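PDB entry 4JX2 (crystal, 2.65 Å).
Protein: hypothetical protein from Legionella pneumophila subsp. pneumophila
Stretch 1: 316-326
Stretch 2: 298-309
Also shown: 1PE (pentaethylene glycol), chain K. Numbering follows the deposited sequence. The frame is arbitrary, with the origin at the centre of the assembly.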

# COMPACT_ATOMS: atom_id res chain seq x y z
N ALA A 316 -24.47 -5.27 8.93
CA ALA A 316 -23.78 -5.45 7.65
C ALA A 316 -22.43 -4.69 7.63
O ALA A 316 -21.41 -5.27 7.25
CB ALA A 316 -24.65 -4.98 6.49
N ASP A 317 -22.43 -3.41 8.04
CA ASP A 317 -21.23 -2.57 8.07
C ASP A 317 -20.27 -3.04 9.15
O ASP A 317 -19.06 -3.00 8.92
CB ASP A 317 -21.60 -1.09 8.27
CG ASP A 317 -22.32 -0.48 7.09
OD1 ASP A 317 -22.50 -1.18 6.07
OD2 ASP A 317 -22.68 0.71 7.17
N TYR A 318 -20.78 -3.50 10.30
CA TYR A 318 -19.94 -4.02 11.37
C TYR A 318 -19.25 -5.32 10.89
O TYR A 318 -18.02 -5.43 11.00
CB TYR A 318 -20.73 -4.25 12.67
CG TYR A 318 -19.91 -4.85 13.80
CD1 TYR A 318 -19.10 -4.05 14.60
CD2 TYR A 318 -19.93 -6.22 14.05
CE1 TYR A 318 -18.33 -4.60 15.63
CE2 TYR A 318 -19.16 -6.78 15.08
CZ TYR A 318 -18.37 -5.97 15.87
OH TYR A 318 -17.61 -6.52 16.88
N ASN A 319 -20.04 -6.27 10.33
CA ASN A 319 -19.51 -7.54 9.83
C ASN A 319 -18.47 -7.28 8.73
O ASN A 319 -17.50 -8.04 8.62
CB ASN A 319 -20.64 -8.47 9.33
CG ASN A 319 -21.58 -8.96 10.43
OD1 ASN A 319 -21.29 -8.88 11.63
ND2 ASN A 319 -22.74 -9.45 10.04
N TYR A 320 -18.65 -6.18 7.97
CA TYR A 320 -17.73 -5.81 6.92
C TYR A 320 -16.34 -5.50 7.50
O TYR A 320 -15.36 -6.11 7.08
CB TYR A 320 -18.25 -4.63 6.07
CG TYR A 320 -17.23 -4.17 5.04
CD1 TYR A 320 -16.92 -4.97 3.94
CD2 TYR A 320 -16.50 -3.01 5.24
CE1 TYR A 320 -15.94 -4.59 3.03
CE2 TYR A 320 -15.52 -2.61 4.32
CZ TYR A 320 -15.25 -3.40 3.22
OH TYR A 320 -14.25 -3.03 2.35
N TYR A 321 -16.25 -4.57 8.45
CA TYR A 321 -14.96 -4.17 9.01
C TYR A 321 -14.34 -5.26 9.91
O TYR A 321 -13.15 -5.53 9.80
CB TYR A 321 -15.10 -2.83 9.79
CG TYR A 321 -15.31 -1.65 8.88
CD1 TYR A 321 -14.35 -1.29 7.93
CD2 TYR A 321 -16.49 -0.92 8.92
CE1 TYR A 321 -14.56 -0.22 7.06
CE2 TYR A 321 -16.70 0.17 8.07
CZ TYR A 321 -15.73 0.51 7.15
OH TYR A 321 -15.93 1.59 6.31
N ASN A 322 -15.16 -5.87 10.75
CA ASN A 322 -14.75 -6.86 11.72
C ASN A 322 -14.33 -8.18 11.07
O ASN A 322 -13.27 -8.70 11.41
CB ASN A 322 -15.89 -7.08 12.72
CG ASN A 322 -15.60 -8.03 13.84
OD1 ASN A 322 -14.64 -7.87 14.59
ND2 ASN A 322 -16.46 -9.02 14.01
N ASN A 323 -15.16 -8.73 10.15
CA ASN A 323 -14.92 -10.03 9.53
C ASN A 323 -14.34 -9.96 8.11
O ASN A 323 -13.34 -10.61 7.84
CB ASN A 323 -16.20 -10.86 9.51
CG ASN A 323 -16.81 -11.11 10.88
OD1 ASN A 323 -17.89 -10.62 11.20
ND2 ASN A 323 -16.14 -11.90 11.70
N THR A 324 -14.97 -9.19 7.19
CA THR A 324 -14.54 -9.11 5.80
C THR A 324 -13.19 -8.46 5.70
O THR A 324 -12.35 -8.93 4.92
CB THR A 324 -15.59 -8.38 4.94
OG1 THR A 324 -16.89 -8.89 5.25
CG2 THR A 324 -15.31 -8.48 3.44
N VAL A 325 -12.96 -7.38 6.47
CA VAL A 325 -11.68 -6.68 6.43
C VAL A 325 -10.70 -7.30 7.43
O VAL A 325 -9.86 -8.09 7.02
CB VAL A 325 -11.81 -5.14 6.58
CG1 VAL A 325 -10.46 -4.47 6.44
CG2 VAL A 325 -12.77 -4.58 5.55
N TRP A 326 -10.85 -7.00 8.74
CA TRP A 326 -9.92 -7.43 9.78
C TRP A 326 -9.78 -8.97 9.88
O TRP A 326 -8.65 -9.47 9.81
CB TRP A 326 -10.29 -6.82 11.15
CG TRP A 326 -9.15 -6.90 12.12
CD1 TRP A 326 -8.11 -6.02 12.24
CD2 TRP A 326 -8.85 -8.00 12.99
NE1 TRP A 326 -7.20 -6.49 13.16
CE2 TRP A 326 -7.61 -7.72 13.60
CE3 TRP A 326 -9.49 -9.22 13.28
CZ2 TRP A 326 -7.01 -8.59 14.53
CZ3 TRP A 326 -8.89 -10.08 14.19
CH2 TRP A 326 -7.68 -9.76 14.82
OH2 1PE K . -22.74 -2.97 3.30
C12 1PE K . -22.59 -4.39 3.11
C22 1PE K . -21.12 -4.78 3.21
OH3 1PE K . -20.69 -5.71 2.20
C13 1PE K . -18.84 -4.90 0.76
C23 1PE K . -20.34 -5.15 0.93
OH4 1PE K . -18.66 -4.13 -0.43
C14 1PE K . -18.21 -1.84 -1.12
C24 1PE K . -17.72 -3.07 -0.34
OH5 1PE K . -19.24 -1.16 -0.40
C15 1PE K . -20.63 0.88 -0.26
C25 1PE K . -19.23 0.28 -0.49
OH6 1PE K . -21.53 0.05 0.48
C16 1PE K . -22.82 -2.02 0.09
C26 1PE K . -22.55 -0.56 -0.32
OH7 1PE K . -22.48 -2.96 -0.95
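Stretch 2 298-309: ITPYAAVKPSLG

Stretch 1 is helical from end to end, part of a helix that begins before Ala 316 and runs on past Trp 326. Within it the helix widens to a pi-type turn at 320-326, where Val 325 N hydrogen-bonds to Tyr 320 O at 2.8 Å and Trp 326 N to Tyr 321 O at 2.9 Å. Stretch 2 has no regular helix, and for most of its length it is an irregular strap laid along the helix. It is bent by two type I turns, one from Thr 299 to Ala 302, closed by Ala 302 N to Thr 299 O at 3.1 Å, and one from Lys 305 to Leu 308, closed by Leu 308 N to Lys 305 O at 3.3 Å. Between them Ala 302 to Lys 305 are extended, with psi between 99° and 154°. The strap runs against the helix direction: Ala 302 lies nearest Val 325, their CA atoms 6.9 Å apart, and Lys 305 lies nearest Asp 317, CA to CA 6.1 Å. Together the two stretches bury 500 Å².

Two tyrosines reach over from the helix and hydrogen-bond to backbone groups of the extended segment. Tyr 320, with chi1 t, points toward the strap and accepts a nearly straight hydrogen bond from Ala 303 N to its OH, 2.8 Å at 175°. Tyr 321, with chi1 m, leaves the helix sideways, but its length brings the hydroxyl to the strap, where it does double duty: Tyr 321 OH donates to Ala 303 O at 2.6 Å and accepts from Lys 305 N at 2.8 Å. A phenol suits both places, since it carries a polar group at the end of a broad apolar ring. The methyl of Ala 303 packs on the first of these tyrosines, its CB 3.7 Å from Tyr 320 CZ, while Leu 308 CD1 packs 4.1 Å from Tyr 321 CE2.

Asp 317 anchors the second turn. With chi1 m it points toward the strap, and its OD2 accepts from both Ser 307 N at 2.9 Å and Ser 307 OG at 2.7 Å. Serine, short and with chi1 p, brings its hydroxyl to the same oxygen that its amide meets.

Lys 305 lies across the face of the Tyr 320 ring. Its CE stands 3.7 Å from the ring centroid of Tyr 320 in a CH-pi contact, and its NZ is 4.8 Å from that centroid, 10° off the normal, a cation-pi arrangement. A long aliphatic chain ending in a charge can use the ring in both ways. The amine is also wrapped by a pentaethylene glycol, probably from the crystallisation liquor: Lys 305 NZ donates to 1PE OH5 at 2.6 Å and to 1PE OH6 at 2.9 Å.

At the other end no hydrogen bond crosses the contact. Val 325 CG1 meets the methyl Thr 299 CG2 at 3.6 Å, and Val 325 CG2 lies 4.3 Å from Ala 302 CB, a compact branched side chain fitting against the first turn.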

# COMPACT_ATOMS: atom_id res chain seq x y z
N ILE A 298 -3.11 -2.33 7.58
CA ILE A 298 -3.26 -1.17 6.72
C ILE A 298 -4.02 -1.69 5.52
O ILE A 298 -3.47 -2.49 4.77
CB ILE A 298 -1.93 -0.45 6.38
CG1 ILE A 298 -1.20 -0.00 7.68
CG2 ILE A 298 -2.21 0.76 5.43
CD1 ILE A 298 0.11 0.47 7.50
N THR A 299 -5.30 -1.30 5.39
CA THR A 299 -6.19 -1.78 4.35
C THR A 299 -6.62 -0.60 3.45
O THR A 299 -7.77 -0.13 3.56
CB THR A 299 -7.39 -2.50 5.00
OG1 THR A 299 -8.07 -1.59 5.85
CG2 THR A 299 -6.97 -3.75 5.78
N PRO A 300 -5.75 -0.13 2.51
CA PRO A 300 -6.11 1.05 1.71
C PRO A 300 -7.34 0.89 0.79
O PRO A 300 -7.96 1.90 0.42
CB PRO A 300 -4.84 1.32 0.90
CG PRO A 300 -3.74 0.75 1.74
CD PRO A 300 -4.36 -0.53 2.23
N TYR A 301 -7.72 -0.35 0.49
CA TYR A 301 -8.85 -0.56 -0.40
C TYR A 301 -10.13 -0.94 0.36
O TYR A 301 -11.14 -1.24 -0.27
CB TYR A 301 -8.49 -1.57 -1.49
CG TYR A 301 -7.33 -1.10 -2.35
CD1 TYR A 301 -7.41 0.08 -3.08
CD2 TYR A 301 -6.15 -1.84 -2.42
CE1 TYR A 301 -6.33 0.53 -3.85
CE2 TYR A 301 -5.09 -1.43 -3.23
CZ TYR A 301 -5.17 -0.23 -3.93
OH TYR A 301 -4.11 0.17 -4.71
N ALA A 302 -10.11 -0.83 1.70
CA ALA A 302 -11.32 -1.06 2.46
C ALA A 302 -12.33 0.02 2.12
O ALA A 302 -11.96 1.20 1.95
CB ALA A 302 -11.02 -1.04 3.95
N ALA A 303 -13.61 -0.37 1.98
CA ALA A 303 -14.69 0.55 1.70
C ALA A 303 -15.00 1.46 2.90
O ALA A 303 -14.82 1.05 4.05
CB ALA A 303 -15.93 -0.23 1.34
N VAL A 304 -15.48 2.67 2.62
CA VAL A 304 -15.99 3.63 3.61
C VAL A 304 -17.52 3.36 3.64
O VAL A 304 -18.25 3.73 2.71
CB VAL A 304 -15.59 5.08 3.26
CG1 VAL A 304 -16.16 6.07 4.26
CG2 VAL A 304 -14.07 5.21 3.17
N LYS A 305 -17.98 2.58 4.62
CA LYS A 305 -19.37 2.14 4.71
C LYS A 305 -20.37 3.28 5.14
O LYS A 305 -19.96 4.25 5.79
CB LYS A 305 -19.46 0.94 5.67
CG LYS A 305 -18.93 -0.34 5.05
CD LYS A 305 -19.82 -0.80 3.94
CE LYS A 305 -19.12 -1.71 2.99
NZ LYS A 305 -20.02 -2.03 1.87
N PRO A 306 -21.66 3.18 4.75
CA PRO A 306 -22.60 4.29 5.02
C PRO A 306 -22.84 4.62 6.48
O PRO A 306 -22.89 5.81 6.80
CB PRO A 306 -23.91 3.84 4.36
CG PRO A 306 -23.50 2.83 3.35
CD PRO A 306 -22.30 2.13 3.92
N SER A 307 -22.96 3.61 7.38
CA SER A 307 -23.21 3.87 8.80
C SER A 307 -21.91 4.18 9.61
O SER A 307 -21.96 4.23 10.83
CB SER A 307 -23.99 2.73 9.44
OG SER A 307 -23.20 1.57 9.63
N LEU A 308 -20.79 4.43 8.93
CA LEU A 308 -19.54 4.81 9.59
C LEU A 308 -19.70 6.20 10.18
O LEU A 308 -20.09 7.12 9.46
CB LEU A 308 -18.35 4.75 8.62
CG LEU A 308 -16.95 4.92 9.19
CD1 LEU A 308 -16.55 3.74 10.06
CD2 LEU A 308 -15.94 5.09 8.09
N GLY A 309 -19.49 6.32 11.49
CA GLY A 309 -19.64 7.59 12.18
C GLY A 309 -20.95 7.73 12.93
O GLY A 309 -21.06 8.61 13.79